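Local coordinates for protein putative polysaccharide binding proteins (DUF1812) (Bacteroides thetaiotaomicron VPI-5482, PDB 3GF8) that is an outer-membrane lipoprotein of the FimB/Mfa2 family that probably takes part in fimbrial assembly or anchoring and may bind polysaccharide, at residues V152-Q157 with V210-M215. Residues are numbered along the deposited sequence; the frame is centred on the assembly and turned at random.
Sequences VRFGFQ and VDMNTM
With CG anti to the backbone N (chi1 172°) and a bend at chi3, Arg-153 runs beside Asp-211, whose CG stands anti to its own carbonyl carbon, and the two side chains point the same way. Arg-153 NE donates to the syn lone pair of Asp-211 OD1 at 2.8 Å, a bent bond with the acceptor tilted out of the guanidinium plane; Arg-153 NH2 adds a weak one to Asp-211 OD2. This two-pronged salt bridge spans a non-hydrogen-bonded antiparallel pair. On either side of it, Val-152 with Met-212 and Phe-154 with Val-210 each exchange two backbone hydrogen bonds. Their side chains occupy the opposite, apolar face. There the selenium of Met-212, a selenomethionine, lies in the plane of the Phe-154 ring at its edge, 3.8 Å from Phe-154 CD2, in a Met-aromatic contact, while Val-152 CB, from the same strand as the ring, lies over one ring face, toward the rim. Val-210 CG2 packs on Phe-154 CB at 4.0 Å. Ile-174 of strand 170-176 and Leu-225 of strand 224-229 cover this apolar face, consistent with the beta-sandwich core of a transthyretin-like fold, and strand 266-273 pairs in parallel with the other edge of strand 139-158.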
ATOM      1  N   VAL A 152       2.735  -9.188   0.872  1.00 30.59           N
ATOM      2  CA  VAL A 152       2.306 -10.284   1.751  1.00 31.68           C
ATOM      3  C   VAL A 152       2.974 -11.573   1.303  1.00 32.92           C
ATOM      4  O   VAL A 152       2.984 -11.883   0.111  1.00 36.39           O
ATOM      5  CB  VAL A 152       0.781 -10.481   1.797  1.00 28.47           C
ATOM      6  CG1 VAL A 152       0.059  -9.170   1.836  1.00 34.36           C
ATOM      7  CG2 VAL A 152       0.327 -11.256   0.632  1.00 41.15           C
ATOM      8  N   ARG A 153       3.572 -12.289   2.253  1.00 30.25           N
ATOM      9  CA  ARG A 153       4.115 -13.608   2.004  1.00 27.62           C
ATOM     10  C   ARG A 153       3.190 -14.620   2.652  1.00 27.79           C
ATOM     11  O   ARG A 153       3.020 -14.613   3.879  1.00 25.39           O
ATOM     12  CB  ARG A 153       5.496 -13.733   2.595  1.00 28.41           C
ATOM     13  CG  ARG A 153       6.023 -15.173   2.526  1.00 31.12           C
ATOM     14  CD  ARG A 153       7.520 -15.234   2.783  1.00 35.11           C
ATOM     15  NE  ARG A 153       8.211 -14.337   1.876  1.00 37.91           N
ATOM     16  CZ  ARG A 153       9.522 -14.264   1.752  1.00 47.75           C
ATOM     17  NH1 ARG A 153      10.315 -15.063   2.459  1.00 53.72           N
ATOM     18  NH2 ARG A 153      10.038 -13.399   0.893  1.00 41.07           N
ATOM     19  N   PHE A 154       2.563 -15.467   1.837  1.00 26.03           N
ATOM     20  CA  PHE A 154       1.661 -16.477   2.353  1.00 26.36           C
ATOM     21  C   PHE A 154       2.289 -17.864   2.327  1.00 27.69           C
ATOM     22  O   PHE A 154       2.884 -18.260   1.342  1.00 28.65           O
ATOM     23  CB  PHE A 154       0.368 -16.526   1.576  1.00 26.36           C
ATOM     24  CG  PHE A 154      -0.504 -15.318   1.731  1.00 32.11           C
ATOM     25  CD1 PHE A 154      -0.931 -14.906   2.968  1.00 46.25           C
ATOM     26  CD2 PHE A 154      -0.967 -14.635   0.630  1.00 40.92           C
ATOM     27  CE1 PHE A 154      -1.780 -13.825   3.101  1.00 48.56           C
ATOM     28  CE2 PHE A 154      -1.828 -13.547   0.766  1.00 41.45           C
ATOM     29  CZ  PHE A 154      -2.229 -13.154   1.995  1.00 47.54           C
ATOM     30  N   GLY A 155       2.145 -18.577   3.443  1.00 28.69           N
ATOM     31  CA  GLY A 155       2.457 -19.991   3.547  1.00 26.91           C
ATOM     32  C   GLY A 155       1.205 -20.771   3.911  1.00 29.46           C
ATOM     33  O   GLY A 155       0.321 -20.288   4.631  1.00 30.78           O
ATOM     34  N   PHE A 156       1.099 -21.987   3.400  1.00 30.44           N
ATOM     35  CA  PHE A 156      -0.049 -22.804   3.681  1.00 29.74           C
ATOM     36  C   PHE A 156       0.464 -24.167   4.088  1.00 29.41           C
ATOM     37  O   PHE A 156       1.133 -24.811   3.304  1.00 29.67           O
ATOM     38  CB  PHE A 156      -0.954 -22.897   2.436  1.00 32.13           C
ATOM     39  CG  PHE A 156      -1.387 -21.563   1.915  1.00 30.25           C
ATOM     40  CD1 PHE A 156      -0.595 -20.870   1.042  1.00 26.42           C
ATOM     41  CD2 PHE A 156      -2.580 -21.000   2.328  1.00 28.89           C
ATOM     42  CE1 PHE A 156      -0.974 -19.620   0.599  1.00 33.23           C
ATOM     43  CE2 PHE A 156      -2.964 -19.753   1.891  1.00 27.60           C
ATOM     44  CZ  PHE A 156      -2.175 -19.065   1.030  1.00 31.06           C
ATOM     45  N   GLN A 157       0.133 -24.598   5.308  1.00 31.57           N
ATOM     46  CA  GLN A 157       0.507 -25.915   5.825  1.00 29.74           C
ATOM     47  C   GLN A 157      -0.622 -26.628   6.546  1.00 27.35           C
ATOM     48  O   GLN A 157      -1.577 -26.033   7.077  1.00 25.73           O
ATOM     49  CB  GLN A 157       1.618 -25.795   6.856  1.00 32.85           C
ATOM     50  CG  GLN A 157       2.807 -24.984   6.462  1.00 48.15           C
ATOM     51  CD  GLN A 157       3.695 -24.651   7.672  1.00 54.77           C
ATOM     52  OE1 GLN A 157       3.487 -25.169   8.774  1.00 52.85           O
ATOM     53  NE2 GLN A 157       4.692 -23.782   7.459  1.00 57.95           N
ATOM     54  N   VAL A 210       4.291 -18.137  -1.305  1.00 28.22           N
ATOM     55  CA  VAL A 210       4.102 -17.245  -2.465  1.00 24.90           C
ATOM     56  C   VAL A 210       4.220 -15.813  -2.004  1.00 25.01           C
ATOM     57  O   VAL A 210       3.726 -15.466  -0.926  1.00 24.06           O
ATOM     58  CB  VAL A 210       2.704 -17.425  -3.133  1.00 25.34           C
ATOM     59  CG1 VAL A 210       2.563 -18.805  -3.767  1.00 24.82           C
ATOM     60  CG2 VAL A 210       1.612 -17.238  -2.169  1.00 21.65           C
ATOM     61  N   ASP A 211       4.872 -14.965  -2.793  1.00 23.15           N
ATOM     62  CA  ASP A 211       4.902 -13.546  -2.495  1.00 23.38           C
ATOM     63  C   ASP A 211       3.998 -12.840  -3.438  1.00 23.85           C
ATOM     64  O   ASP A 211       4.115 -13.000  -4.662  1.00 22.18           O
ATOM     65  CB  ASP A 211       6.282 -12.921  -2.662  1.00 23.40           C
ATOM     66  CG  ASP A 211       7.250 -13.303  -1.558  1.00 29.56           C
ATOM     67  OD1 ASP A 211       6.789 -13.791  -0.513  1.00 28.31           O
ATOM     68  OD2 ASP A 211       8.485 -13.108  -1.748  1.00 30.88           O
HETATM   69  N   MSE A 212       3.140 -12.013  -2.856  1.00 23.22           N
HETATM   70  CA  MSE A 212       2.145 -11.215  -3.567  1.00 24.59           C
HETATM   71  C   MSE A 212       2.214  -9.782  -3.112  1.00 24.28           C
HETATM   72  O   MSE A 212       2.746  -9.494  -2.036  1.00 20.06           O
HETATM   73  CB  MSE A 212       0.767 -11.743  -3.189  1.00 26.64           C
HETATM   74  CG  MSE A 212       0.689 -13.270  -3.358  1.00 33.65           C
HETATM   75 SE   MSE A 212      -1.084 -14.018  -3.079  0.75 26.20          SE
HETATM   76  CE  MSE A 212      -1.933 -13.380  -4.565  1.00 10.58           C
ATOM     77  N   ASN A 213       1.623  -8.879  -3.879  1.00 25.54           N
ATOM     78  CA  ASN A 213       1.360  -7.529  -3.371  1.00 26.15           C
ATOM     79  C   ASN A 213       0.024  -6.926  -3.815  1.00 24.94           C
ATOM     80  O   ASN A 213      -0.541  -7.312  -4.807  1.00 26.52           O
ATOM     81  CB  ASN A 213       2.532  -6.538  -3.597  1.00 22.47           C
ATOM     82  CG  ASN A 213       2.932  -6.322  -5.061  1.00 25.43           C
ATOM     83  OD1 ASN A 213       3.877  -5.553  -5.333  1.00 23.13           O
ATOM     84  ND2 ASN A 213       2.292  -7.003  -5.985  1.00 18.90           N
ATOM     85  N   THR A 214      -0.483  -5.974  -3.055  1.00 23.36           N
ATOM     86  CA  THR A 214      -1.704  -5.325  -3.475  1.00 23.32           C
ATOM     87  C   THR A 214      -1.635  -3.848  -3.140  1.00 22.73           C
ATOM     88  O   THR A 214      -0.657  -3.372  -2.577  1.00 23.16           O
ATOM     89  CB  THR A 214      -2.958  -5.985  -2.827  1.00 21.95           C
ATOM     90  OG1 THR A 214      -4.136  -5.447  -3.433  1.00 23.73           O
ATOM     91  CG2 THR A 214      -2.972  -5.763  -1.289  1.00 17.24           C
HETATM   92  N   MSE A 215      -2.691  -3.126  -3.492  1.00 23.97           N
HETATM   93  CA  MSE A 215      -2.794  -1.708  -3.152  1.00 23.38           C
HETATM   94  C   MSE A 215      -3.378  -1.651  -1.710  1.00 23.92           C
HETATM   95  O   MSE A 215      -3.193  -2.598  -0.963  1.00 23.00           O
HETATM   96  CB  MSE A 215      -3.619  -1.014  -4.236  1.00 21.49           C
HETATM   97  CG  MSE A 215      -2.905  -1.061  -5.602  1.00 28.28           C
HETATM   98 SE   MSE A 215      -1.627   0.357  -5.749  0.75 21.48          SE
HETATM   99  CE  MSE A 215      -2.982   1.744  -5.962  1.00 32.51           C
TER